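Local coordinates for beta-agarase D (Zobellia galactanivorans, PDB 4ASM), which cleaves the beta-1,4 linkages of agarose at random with retention of anomeric configuration, this chain being the GH16 catalytic domain of a longer secreted protein, at residues N143-S148 with N174-F179; G239-I244 with G257-T262; Q275-K278 with Q283-N286; S301-F306 with R313-E318. All blocks are in the same frame, centred on the assembly; numbering follows the deposited sequence.

Contact 1: residues N143-S148 with N174-F179; sequences NSTLAS and NRNSYF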
loop_
_atom_site.group_PDB
_atom_site.type_symbol
_atom_site.label_atom_id
_atom_site.label_comp_id
_atom_site.label_asym_id
_atom_site.label_seq_id
_atom_site.Cartn_x
_atom_site.Cartn_y
_atom_site.Cartn_z
ATOM N N ASN A 143 -7.303 8.444 11.114
ATOM C CA ASN A 143 -7.383 9.900 11.140
ATOM C C ASN A 143 -6.081 10.488 11.707
ATOM O O ASN A 143 -6.050 11.100 12.778
ATOM C CB ASN A 143 -8.590 10.362 11.958
ATOM C CG ASN A 143 -8.838 11.832 11.795
ATOM O OD1 ASN A 143 -8.485 12.416 10.767
ATOM N ND2 ASN A 143 -9.410 12.452 12.811
ATOM N N SER A 144 -5.004 10.261 10.961
ATOM C CA SER A 144 -3.630 10.536 11.384
ATOM C C SER A 144 -2.826 10.908 10.163
ATOM O O SER A 144 -3.156 10.503 9.056
ATOM C CB SER A 144 -3.007 9.269 11.969
ATOM O OG SER A 144 -1.692 9.488 12.434
ATOM N N THR A 145 -1.760 11.680 10.373
ATOM C CA THR A 145 -0.852 12.003 9.277
ATOM C C THR A 145 0.078 10.830 8.942
ATOM O O THR A 145 0.807 10.890 7.955
ATOM C CB THR A 145 -0.006 13.230 9.603
ATOM O OG1 THR A 145 0.784 12.937 10.759
ATOM C CG2 THR A 145 -0.913 14.417 9.929
ATOM N N LEU A 146 0.074 9.792 9.782
ATOM C CA LEU A 146 0.786 8.534 9.487
ATOM C C LEU A 146 0.172 7.800 8.313
ATOM O O LEU A 146 -0.985 8.028 7.950
ATOM C CB LEU A 146 0.719 7.595 10.697
ATOM C CG LEU A 146 1.427 8.103 11.943
ATOM C CD1 LEU A 146 1.044 7.231 13.125
ATOM C CD2 LEU A 146 2.937 8.144 11.772
ATOM N N ALA A 147 0.960 6.888 7.736
ATOM C CA ALA A 147 0.505 6.077 6.608
ATOM C C ALA A 147 -0.292 4.868 7.090
ATOM O O ALA A 147 0.189 4.094 7.941
ATOM C CB ALA A 147 1.701 5.605 5.786
ATOM N N SER A 148 -1.506 4.739 6.549
ATOM C CA SER A 148 -2.327 3.527 6.661
ATOM C C SER A 148 -2.005 2.681 5.442
ATOM O O SER A 148 -2.268 3.114 4.301
ATOM C CB SER A 148 -3.808 3.905 6.663
ATOM O OG SER A 148 -4.138 4.678 7.812
ATOM N N ASN A 174 -3.953 21.141 10.115
ATOM C CA ASN A 174 -4.084 21.014 8.658
ATOM C C ASN A 174 -2.781 20.955 7.860
ATOM O O ASN A 174 -2.812 21.089 6.646
ATOM C CB ASN A 174 -5.023 22.084 8.057
ATOM C CG ASN A 174 -6.462 21.719 8.213
ATOM O OD1 ASN A 174 -6.877 20.641 7.798
ATOM N ND2 ASN A 174 -7.238 22.598 8.825
ATOM N N ARG A 175 -1.667 20.678 8.533
ATOM C CA ARG A 175 -0.366 20.645 7.840
ATOM C C ARG A 175 -0.255 19.538 6.774
ATOM O O ARG A 175 0.588 19.598 5.885
ATOM C CB ARG A 175 0.762 20.525 8.857
ATOM C CG ARG A 175 0.854 19.182 9.537
ATOM C CD ARG A 175 1.808 19.318 10.713
ATOM N NE ARG A 175 1.871 18.082 11.475
ATOM C CZ ARG A 175 0.910 17.630 12.273
ATOM N NH1 ARG A 175 -0.242 18.340 12.445
ATOM N NH2 ARG A 175 1.082 16.477 12.904
ATOM N N ASN A 176 -1.101 18.519 6.900
ATOM C CA ASN A 176 -1.165 17.399 5.953
ATOM C C ASN A 176 -2.431 17.416 5.075
ATOM O O ASN A 176 -2.771 16.420 4.457
ATOM C CB ASN A 176 -1.099 16.082 6.741
ATOM C CG ASN A 176 -0.785 14.887 5.861
ATOM O OD1 ASN A 176 0.195 14.888 5.124
ATOM N ND2 ASN A 176 -1.611 13.841 5.957
ATOM N N SER A 177 -3.149 18.532 5.046
ATOM C CA SER A 177 -4.340 18.695 4.201
ATOM C C SER A 177 -4.170 18.335 2.716
ATOM O O SER A 177 -5.109 17.837 2.096
ATOM C CB SER A 177 -4.943 20.101 4.370
ATOM O OG SER A 177 -4.121 21.103 3.792
ATOM N N TYR A 178 -2.989 18.578 2.142
ATOM C CA TYR A 178 -2.781 18.307 0.714
ATOM C C TYR A 178 -2.856 16.813 0.459
ATOM O O TYR A 178 -3.414 16.385 -0.568
ATOM C CB TYR A 178 -1.428 18.842 0.280
ATOM C CG TYR A 178 -1.076 18.655 -1.177
ATOM C CD1 TYR A 178 -0.496 17.466 -1.638
ATOM C CD2 TYR A 178 -1.244 19.706 -2.087
ATOM C CE1 TYR A 178 -0.146 17.316 -2.995
ATOM C CE2 TYR A 178 -0.900 19.563 -3.430
ATOM C CZ TYR A 178 -0.360 18.373 -3.872
ATOM O OH TYR A 178 -0.019 18.258 -5.198
ATOM N N PHE A 179 -2.304 16.025 1.390
ATOM C CA PHE A 179 -2.239 14.561 1.218
ATOM C C PHE A 179 -3.460 13.841 1.748
ATOM O O PHE A 179 -3.797 12.768 1.246
ATOM C CB PHE A 179 -0.943 13.992 1.814
ATOM C CG PHE A 179 0.268 14.549 1.167
ATOM C CD1 PHE A 179 0.643 14.138 -0.115
ATOM C CD2 PHE A 179 1.003 15.549 1.793
ATOM C CE1 PHE A 179 1.765 14.701 -0.742
ATOM C CE2 PHE A 179 2.115 16.106 1.174
ATOM C CZ PHE A 179 2.487 15.671 -0.102
#
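Thr145 and Asn176 mark the closest backbone approach of the two segments, with their CA atoms 6.3 Å apart, and both sit on turns. Leu146 N donates to Ser144 OG at 3.2 Å, an ST turn with Thr145 as its middle residue, just before the chain enters strand 147-153. Opposite it, Asn174 to Ser177 form a type I beta turn closed by Ser177 N to Asn174 O at 3.0 Å, with Arg175 and Asn176 in its two central positions.

One methyl group does most of the touching. Thr145 CG2 lies 3.6 Å from Asn176 CB and also sits above one face of the Arg175 guanidinium, displaced toward its rim, 4.1 Å from Arg175 NH2. With Asn176 CG anti to its own N (chi1 -165°), the amide passes Thr145, ND2 coming 3.9 Å from Thr145 CA, and ND2 gives its hydrogen bond to Gly169 O. An alanine here would keep the CB contact with the methyl, but is likely to leave Gly169 O without this donor and to open a gap beside Thr145 CA.

The Thr145 hydroxyl is hydrogen-bonded to Arg336 O, while Arg175 forms salt bridges with Asp173 and Glu342. The contact thus joins the lead-in to strand 147-153, which pairs with strands 159-166 and 320-326, to the turn that leads into the short helix 177-180, beside the loop connecting helices 329-333 and 340-343.

Contact 2: residues G239-I244 with G257-T262; sequences GQMVRI and GTWQYT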
loop_
_atom_site.group_PDB
_atom_site.type_symbol
_atom_site.label_atom_id
_atom_site.label_comp_id
_atom_site.label_asym_id
_atom_site.label_seq_id
_atom_site.Cartn_x
_atom_site.Cartn_y
_atom_site.Cartn_z
ATOM N N GLY A 239 -15.997 -0.462 -4.365
ATOM C CA GLY A 239 -16.636 -1.220 -5.424
ATOM C C GLY A 239 -16.499 -0.676 -6.839
ATOM O O GLY A 239 -17.010 -1.263 -7.784
ATOM N N GLN A 240 -15.824 0.461 -6.978
ATOM C CA GLN A 240 -15.684 1.127 -8.274
ATOM C C GLN A 240 -14.245 0.979 -8.741
ATOM O O GLN A 240 -13.334 1.236 -7.971
ATOM C CB GLN A 240 -16.027 2.611 -8.116
ATOM C CG GLN A 240 -15.939 3.423 -9.401
ATOM C CD GLN A 240 -16.053 4.922 -9.145
ATOM O OE1 GLN A 240 -15.344 5.511 -8.308
ATOM N NE2 GLN A 240 -16.936 5.552 -9.898
ATOM N N MET A 241 -14.038 0.564 -9.987
ATOM C CA MET A 241 -12.695 0.551 -10.545
ATOM C C MET A 241 -12.227 1.999 -10.700
ATOM O O MET A 241 -12.949 2.821 -11.279
ATOM C CB MET A 241 -12.632 -0.177 -11.886
ATOM C CG MET A 241 -11.205 -0.488 -12.245
ATOM S SD MET A 241 -11.003 -1.349 -13.795
ATOM C CE MET A 241 -12.037 -2.757 -13.567
ATOM N N VAL A 242 -11.040 2.316 -10.179
ATOM C CA VAL A 242 -10.562 3.707 -10.218
ATOM C C VAL A 242 -9.241 3.912 -10.961
ATOM O O VAL A 242 -8.885 5.041 -11.276
ATOM C CB VAL A 242 -10.453 4.325 -8.803
ATOM C CG1 VAL A 242 -11.838 4.442 -8.158
ATOM C CG2 VAL A 242 -9.486 3.525 -7.904
ATOM N N ARG A 243 -8.507 2.835 -11.225
ATOM C CA ARG A 243 -7.215 2.958 -11.897
ATOM C C ARG A 243 -6.777 1.632 -12.510
ATOM O O ARG A 243 -7.031 0.572 -11.947
ATOM C CB ARG A 243 -6.129 3.431 -10.920
ATOM C CG ARG A 243 -4.792 3.748 -11.611
ATOM C CD ARG A 243 -3.998 4.681 -10.766
ATOM N NE ARG A 243 -2.553 4.636 -10.995
ATOM C CZ ARG A 243 -1.837 5.603 -11.571
ATOM N NH1 ARG A 243 -2.414 6.699 -12.056
ATOM N NH2 ARG A 243 -0.513 5.490 -11.641
ATOM N N ILE A 244 -6.134 1.700 -13.673
ATOM C CA ILE A 244 -5.485 0.540 -14.271
ATOM C C ILE A 244 -4.068 0.945 -14.655
ATOM O O ILE A 244 -3.868 2.022 -15.248
ATOM C CB ILE A 244 -6.201 0.034 -15.547
ATOM C CG1 ILE A 244 -7.689 -0.212 -15.295
ATOM C CG2 ILE A 244 -5.549 -1.272 -16.049
ATOM C CD1 ILE A 244 -8.443 -0.621 -16.528
ATOM N N GLY A 257 -14.993 11.510 -11.538
ATOM C CA GLY A 257 -15.335 10.128 -11.879
ATOM C C GLY A 257 -15.011 9.740 -13.309
ATOM O O GLY A 257 -15.066 8.569 -13.677
ATOM N N THR A 258 -14.675 10.723 -14.121
ATOM C CA THR A 258 -14.478 10.504 -15.526
ATOM C C THR A 258 -13.073 9.885 -15.773
ATOM O O THR A 258 -12.110 10.168 -15.045
ATOM C CB THR A 258 -14.784 11.863 -16.208
ATOM O OG1 THR A 258 -15.701 11.700 -17.300
ATOM C CG2 THR A 258 -13.610 12.632 -16.511
ATOM N N TRP A 259 -12.969 9.010 -16.767
ATOM C CA TRP A 259 -11.684 8.333 -17.056
ATOM C C TRP A 259 -10.717 9.207 -17.822
ATOM O O TRP A 259 -11.097 9.826 -18.824
ATOM C CB TRP A 259 -11.876 7.051 -17.864
ATOM C CG TRP A 259 -12.449 5.883 -17.094
ATOM C CD1 TRP A 259 -13.698 5.351 -17.231
ATOM C CD2 TRP A 259 -11.794 5.114 -16.081
ATOM N NE1 TRP A 259 -13.865 4.290 -16.380
ATOM C CE2 TRP A 259 -12.702 4.110 -15.668
ATOM C CE3 TRP A 259 -10.520 5.155 -15.498
ATOM C CZ2 TRP A 259 -12.381 3.171 -14.677
ATOM C CZ3 TRP A 259 -10.201 4.214 -14.517
ATOM C CH2 TRP A 259 -11.132 3.248 -14.115
ATOM N N GLN A 260 -9.461 9.228 -17.376
ATOM C CA GLN A 260 -8.377 9.835 -18.152
ATOM C C GLN A 260 -7.315 8.790 -18.480
ATOM O O GLN A 260 -6.866 8.048 -17.590
ATOM C CB GLN A 260 -7.758 11.021 -17.439
ATOM C CG GLN A 260 -6.754 11.731 -18.322
ATOM C CD GLN A 260 -6.205 12.974 -17.714
ATOM O OE1 GLN A 260 -6.391 14.074 -18.260
ATOM N NE2 GLN A 260 -5.513 12.835 -16.612
ATOM N N TYR A 261 -6.894 8.748 -19.747
ATOM C CA TYR A 261 -5.929 7.755 -20.235
ATOM C C TYR A 261 -4.628 8.472 -20.442
ATOM O O TYR A 261 -4.583 9.502 -21.141
ATOM C CB TYR A 261 -6.404 7.149 -21.568
ATOM C CG TYR A 261 -7.813 6.642 -21.485
ATOM C CD1 TYR A 261 -8.092 5.351 -21.014
ATOM C CD2 TYR A 261 -8.885 7.471 -21.833
ATOM C CE1 TYR A 261 -9.399 4.896 -20.885
ATOM C CE2 TYR A 261 -10.198 7.022 -21.730
ATOM C CZ TYR A 261 -10.444 5.744 -21.239
ATOM O OH TYR A 261 -11.739 5.304 -21.138
ATOM N N THR A 262 -3.576 7.969 -19.808
ATOM C CA THR A 262 -2.294 8.645 -19.871
ATOM C C THR A 262 -1.125 7.688 -20.048
ATOM O O THR A 262 -1.260 6.487 -19.884
ATOM C CB THR A 262 -2.036 9.509 -18.611
ATOM O OG1 THR A 262 -2.045 8.652 -17.463
ATOM C CG2 THR A 262 -3.086 10.631 -18.446
#
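Trp259 reaches across to Met241 because its CG stands anti to the carbonyl carbon (chi1 -74°), which swings the indole toward strand 240-246. Met241 has its CG anti to the backbone N (chi1 -165°), and that places CG 4.2 Å from Trp259 CH2, the two side chains crossing at about a right angle. The rest of the methionine bends off at its last torsion.

Most of what the indole meets is backbone. The far end of the six-membered ring rests against two successive carbonyls: Trp259 CH2 lies 3.4 Å from Met241 O, and Trp259 CZ3 lies 3.6 Å from Val242 O, both oxygens approaching obliquely. Arg243 N is near the ring plane, at the edge, 3.9 Å from Trp259 CH2. The chain is irregular at this point, since Val242 and Arg243 both face Tyr235 in a classic beta bulge. With a serine in place of Trp259, the two carbonyls and Met241 CG would probably lose their aromatic neighbour, and a gap would open beside the bulge.

The two strands are not direct partners. The axes of residues 240-244 and 259-262 pass 8.8 Å apart at 17°, close to parallel, and strand 249-253 lies between them, antiparallel to each; its Arg253 NE donates to Met241 O, and its Gln251 touches the Trp259 side chain. Strand 232-237 flanks 240-246 on the far side, and strand 282-288 flanks 259-264.

Contact 3: residues Q275-K278 with Q283-N286; sequences QLIK and QKMN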
loop_
_atom_site.group_PDB
_atom_site.type_symbol
_atom_site.label_atom_id
_atom_site.label_comp_id
_atom_site.label_asym_id
_atom_site.label_seq_id
_atom_site.Cartn_x
_atom_site.Cartn_y
_atom_site.Cartn_z
ATOM N N GLN A 275 16.016 8.750 -14.949
ATOM C CA GLN A 275 15.169 9.565 -14.081
ATOM C C GLN A 275 13.919 10.011 -14.829
ATOM O O GLN A 275 13.922 10.144 -16.043
ATOM C CB GLN A 275 15.908 10.807 -13.570
ATOM C CG GLN A 275 17.065 10.517 -12.616
ATOM C CD GLN A 275 17.857 11.764 -12.232
ATOM O OE1 GLN A 275 17.315 12.720 -11.661
ATOM N NE2 GLN A 275 19.158 11.742 -12.511
ATOM N N LEU A 276 12.861 10.273 -14.082
ATOM C CA LEU A 276 11.623 10.784 -14.659
ATOM C C LEU A 276 11.792 12.221 -15.137
ATOM O O LEU A 276 12.435 13.022 -14.465
ATOM C CB LEU A 276 10.535 10.768 -13.577
ATOM C CG LEU A 276 10.081 9.417 -13.016
ATOM C CD1 LEU A 276 9.157 9.629 -11.807
ATOM C CD2 LEU A 276 9.409 8.549 -14.076
ATOM N N ILE A 277 11.204 12.547 -16.285
ATOM C CA ILE A 277 10.935 13.940 -16.612
ATOM C C ILE A 277 9.650 14.323 -15.862
ATOM O O ILE A 277 8.655 13.590 -15.917
ATOM C CB ILE A 277 10.723 14.134 -18.128
ATOM C CG1 ILE A 277 12.000 13.799 -18.918
ATOM C CG2 ILE A 277 10.237 15.568 -18.443
ATOM C CD1 ILE A 277 13.277 14.447 -18.390
ATOM N N LYS A 278 9.691 15.439 -15.143
ATOM C CA LYS A 278 8.553 15.885 -14.337
ATOM C C LYS A 278 7.903 17.179 -14.859
ATOM O O LYS A 278 8.532 17.972 -15.585
ATOM C CB LYS A 278 8.966 16.013 -12.865
ATOM C CG LYS A 278 9.496 14.700 -12.276
ATOM C CD LYS A 278 9.680 14.748 -10.763
ATOM C CE LYS A 278 9.745 13.334 -10.197
ATOM N NZ LYS A 278 9.672 13.315 -8.708
ATOM N N GLN A 283 5.494 13.070 -12.258
ATOM C CA GLN A 283 5.907 12.508 -13.542
ATOM C C GLN A 283 5.104 13.138 -14.690
ATOM O O GLN A 283 3.869 13.204 -14.641
ATOM C CB GLN A 283 5.692 10.998 -13.549
ATOM C CG GLN A 283 5.958 10.388 -14.921
ATOM C CD GLN A 283 5.742 8.900 -14.987
ATOM O OE1 GLN A 283 5.026 8.331 -14.173
ATOM N NE2 GLN A 283 6.365 8.257 -15.968
ATOM N N LYS A 284 5.808 13.635 -15.708
ATOM C CA LYS A 284 5.133 14.220 -16.869
ATOM C C LYS A 284 4.452 13.133 -17.690
ATOM O O LYS A 284 5.083 12.134 -18.083
ATOM C CB LYS A 284 6.124 15.014 -17.732
ATOM C CG LYS A 284 5.447 15.821 -18.835
ATOM C CD LYS A 284 6.472 16.568 -19.662
ATOM C CE LYS A 284 5.780 17.315 -20.809
ATOM N NZ LYS A 284 6.819 17.990 -21.641
ATOM N N MET A 285 3.153 13.327 -17.933
ATOM C CA MET A 285 2.354 12.336 -18.653
ATOM C C MET A 285 1.640 13.012 -19.823
ATOM O O MET A 285 1.299 14.207 -19.750
ATOM C CB MET A 285 1.283 11.737 -17.719
ATOM C CG MET A 285 1.853 11.134 -16.427
ATOM S SD MET A 285 2.819 9.645 -16.703
ATOM C CE MET A 285 1.557 8.394 -16.854
ATOM N N ASN A 286 1.449 12.245 -20.885
ATOM C CA ASN A 286 0.657 12.722 -22.016
ATOM C C ASN A 286 -0.739 12.105 -21.983
ATOM O O ASN A 286 -0.950 11.063 -21.383
ATOM C CB ASN A 286 1.340 12.334 -23.329
ATOM C CG ASN A 286 2.604 13.126 -23.600
ATOM O OD1 ASN A 286 2.835 14.197 -23.038
ATOM N ND2 ASN A 286 3.431 12.590 -24.500
#
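Lys284 N donates to Ile277 O at 2.9 Å in a nearly straight bond, the N-H...O angle being 171°. One residue along, Lys278 and Gln283 form an antiparallel non-hydrogen-bonded pair with CA atoms 4.4 Å apart, so the segments are the two arms of a short beta hairpin, and the side chains of this pair diverge.

On one flank Leu276 meets Gln283. Having its CG anti to the backbone N (chi1 173°) and an extended chain beyond, Gln283 runs across Leu276 at about a right angle. Leu276 CD2 takes the amide end, 3.6 Å from Gln283 NE2, while the other methyl, Leu276 CD1, lies 4.1 Å from Gln283 CB. Tyr199 touches both residues, and Phe306 packs on Leu276, so this flank faces the protein.

On the other flank Ile277 and Lys284 lie side by side, pointing the same way. Ile277 CG2 is 4.1 Å from Lys284 CD, and Lys284 CB lies 3.4 Å from Ile277 O, the same oxygen that takes its N-H. The lysine continues fully extended past the isoleucine. Farther along, strand 282-288 pairs with strand 259-264.

Chemically, one backbone hydrogen bond joins the two segments and aliphatic carbon supplies most of the rest: the Leu276 methyls pack along the uncharged stem and amide of Gln283, and the Ile277 side chain meets Lys284 at CD, within the aliphatic run of the lysine, whose ammonium extends beyond the contact.

Contact 4: residues S301-F306 with R313-E318; sequences SVIDPF and RKFSKE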
loop_
_atom_site.group_PDB
_atom_site.type_symbol
_atom_site.label_atom_id
_atom_site.label_comp_id
_atom_site.label_asym_id
_atom_site.label_seq_id
_atom_site.Cartn_x
_atom_site.Cartn_y
_atom_site.Cartn_z
ATOM N N SER A 301 7.880 2.005 -19.722
ATOM C CA SER A 301 7.125 1.185 -18.781
ATOM C C SER A 301 6.585 1.999 -17.614
ATOM O O SER A 301 7.251 2.908 -17.122
ATOM C CB SER A 301 8.019 0.067 -18.244
ATOM O OG SER A 301 7.335 -0.713 -17.277
ATOM N N VAL A 302 5.367 1.664 -17.191
ATOM C CA VAL A 302 4.804 2.238 -15.970
ATOM C C VAL A 302 4.979 1.270 -14.798
ATOM O O VAL A 302 4.607 1.577 -13.673
ATOM C CB VAL A 302 3.307 2.637 -16.131
ATOM C CG1 VAL A 302 3.162 3.783 -17.129
ATOM C CG2 VAL A 302 2.434 1.453 -16.530
ATOM N N ILE A 303 5.543 0.095 -15.078
ATOM C CA ILE A 303 5.880 -0.888 -14.038
ATOM C C ILE A 303 7.323 -0.692 -13.562
ATOM O O ILE A 303 7.567 -0.479 -12.381
ATOM C CB ILE A 303 5.675 -2.356 -14.528
ATOM C CG1 ILE A 303 4.235 -2.615 -15.016
ATOM C CG2 ILE A 303 6.083 -3.375 -13.431
ATOM C CD1 ILE A 303 3.123 -2.304 -14.032
ATOM N N ASP A 304 8.265 -0.729 -14.511
ATOM C CA ASP A 304 9.702 -0.706 -14.219
ATOM C C ASP A 304 10.398 0.105 -15.331
ATOM O O ASP A 304 11.055 -0.478 -16.209
ATOM C CB ASP A 304 10.205 -2.156 -14.191
ATOM C CG ASP A 304 11.663 -2.280 -13.784
ATOM O OD1 ASP A 304 12.211 -1.296 -13.264
ATOM O OD2 ASP A 304 12.220 -3.390 -13.984
ATOM N N PRO A 305 10.222 1.442 -15.331
ATOM C CA PRO A 305 10.743 2.261 -16.441
ATOM C C PRO A 305 12.251 2.205 -16.566
ATOM O O PRO A 305 12.769 2.436 -17.665
ATOM C CB PRO A 305 10.290 3.695 -16.080
ATOM C CG PRO A 305 9.989 3.665 -14.605
ATOM C CD PRO A 305 9.489 2.250 -14.345
ATOM N N PHE A 306 12.944 1.934 -15.457
ATOM C CA PHE A 306 14.421 1.949 -15.415
ATOM C C PHE A 306 15.076 0.558 -15.349
ATOM O O PHE A 306 16.279 0.461 -15.100
ATOM C CB PHE A 306 14.896 2.870 -14.295
ATOM C CG PHE A 306 14.201 4.194 -14.288
ATOM C CD1 PHE A 306 14.190 4.985 -15.434
ATOM C CD2 PHE A 306 13.526 4.643 -13.164
ATOM C CE1 PHE A 306 13.519 6.220 -15.456
ATOM C CE2 PHE A 306 12.856 5.883 -13.175
ATOM C CZ PHE A 306 12.875 6.679 -14.319
ATOM N N ARG A 313 10.558 -6.104 -17.352
ATOM C CA ARG A 313 9.792 -4.979 -16.759
ATOM C C ARG A 313 8.407 -5.443 -16.339
ATOM O O ARG A 313 7.375 -4.886 -16.732
ATOM C CB ARG A 313 9.734 -3.795 -17.724
ATOM C CG ARG A 313 11.113 -3.335 -18.121
ATOM C CD ARG A 313 11.022 -2.395 -19.307
ATOM N NE ARG A 313 12.321 -2.163 -19.930
ATOM C CZ ARG A 313 13.200 -1.236 -19.560
ATOM N NH1 ARG A 313 12.973 -0.417 -18.540
ATOM N NH2 ARG A 313 14.344 -1.119 -20.236
ATOM N N LYS A 314 8.400 -6.480 -15.519
ATOM C CA LYS A 314 7.159 -7.129 -15.163
ATOM C C LYS A 314 7.259 -7.702 -13.756
ATOM O O LYS A 314 8.362 -7.926 -13.231
ATOM C CB LYS A 314 6.814 -8.219 -16.188
ATOM C CG LYS A 314 7.807 -9.384 -16.270
ATOM C CD LYS A 314 7.352 -10.403 -17.321
ATOM C CE LYS A 314 7.929 -10.095 -18.687
ATOM N NZ LYS A 314 7.167 -10.749 -19.789
ATOM N N PHE A 315 6.102 -7.922 -13.152
ATOM C CA PHE A 315 6.035 -8.651 -11.904
ATOM C C PHE A 315 6.212 -10.137 -12.216
ATOM O O PHE A 315 5.767 -10.640 -13.258
ATOM C CB PHE A 315 4.697 -8.385 -11.221
ATOM C CG PHE A 315 4.465 -6.935 -10.881
ATOM C CD1 PHE A 315 5.221 -6.307 -9.883
ATOM C CD2 PHE A 315 3.491 -6.197 -11.551
ATOM C CE1 PHE A 315 5.010 -4.969 -9.562
ATOM C CE2 PHE A 315 3.267 -4.839 -11.240
ATOM C CZ PHE A 315 4.050 -4.227 -10.228
ATOM N N SER A 316 6.879 -10.844 -11.326
ATOM C CA SER A 316 7.155 -12.243 -11.591
ATOM C C SER A 316 7.224 -13.077 -10.325
ATOM O O SER A 316 7.435 -14.287 -10.406
ATOM C CB SER A 316 8.471 -12.373 -12.369
ATOM O OG SER A 316 9.567 -11.853 -11.645
ATOM N N LYS A 317 7.069 -12.442 -9.161
ATOM C CA LYS A 317 7.293 -13.141 -7.891
ATOM C C LYS A 317 6.069 -13.129 -6.989
ATOM O O LYS A 317 5.373 -12.101 -6.877
ATOM C CB LYS A 317 8.484 -12.528 -7.156
ATOM C CG LYS A 317 9.814 -12.777 -7.896
ATOM C CD LYS A 317 10.956 -11.913 -7.371
ATOM C CE LYS A 317 12.268 -12.274 -8.072
ATOM N NZ LYS A 317 13.383 -11.381 -7.652
ATOM N N GLU A 318 5.799 -14.263 -6.342
ATOM C CA GLU A 318 4.795 -14.302 -5.278
ATOM C C GLU A 318 5.151 -13.293 -4.176
ATOM O O GLU A 318 6.329 -12.963 -3.937
ATOM C CB GLU A 318 4.605 -15.707 -4.679
ATOM C CG GLU A 318 5.805 -16.209 -3.903
ATOM C CD GLU A 318 5.587 -17.552 -3.230
ATOM O OE1 GLU A 318 4.465 -18.091 -3.298
ATOM O OE2 GLU A 318 6.570 -18.031 -2.616
HETATM O O HOH W 1 6.561 -2.979 -18.525
HETATM O O HOH W 2 12.923 -5.284 -15.854
#
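Arg313 lies along the turn made by Ser301 to Phe306 and touches it nearly atom by atom. Its CB is 3.9 Å from Asp304 CB. CG comes 3.4 Å from Asp304 O, and CD stays beside that oxygen at 3.6 Å while also brushing Ser301 CB. The chain is extended from CG to NE, and the guanidinium then turns back (chi4 -87°), so that NH1 donates to Asp304 O at 3.0 Å with an N-H...O angle of 151°. That oxygen lies at the guanidinium edge, and the donor lies in the carbonyl plane. NH2 is hydrogen-bonded to Thr270 O, which ties the turn to another loop.

The turn itself is shaped by Ser301 OG, which accepts from both Ile303 N and Asp304 N, the latter at 2.9 Å: an ST turn and an ST motif on one oxygen. A water hydrogen-bonded to Ser301 OG at 2.7 Å donates to Arg313 O, and a second water links Asp304 OD2 with Arg313 N. The Asp304 carboxylate further accepts from Tyr308 N and Leu309 N, holding the intervening loop.

Farther along, Ile303 CG2 makes a CH-pi contact over one face of the Phe315 ring, 4.1 Å from its centroid. His187 meets the same ring edge-to-face, and the Phe315 side chain is about 6 Å from that of Glu160, the nucleophile by similarity. This is a compact loop held by the ST turn and ST motif of Ser301 and by the Asp304 carboxylate, set between helix 291-297 and strand 320-326 of the GH16 beta-jelly-roll, next to its probable catalytic strand 159-166.

How the contacts relate
From the N terminus, contact 1 closes first, bringing the chain back after strands 147-153 and 159-166. Contact 2 then spans the meander of strands 240-246, 249-253 and 259-264, contact 3 closes the hairpin onto strand 282-288, and contact 4 closes the loop before strand 320-326. The four follow in series; none nests in or crosses another. Contacts 2 and 3 touch through neighbouring strands, Thr262 CB lying 3.4 Å from Asn286 O, and contacts 3 and 4 touch where the Phe306 ring meets the Gln275 backbone. Contact 1 touches none of the others; its nearest atoms are about 10 Å from contact 3 and about 17 Å from contact 4, which lies across the chain's centre.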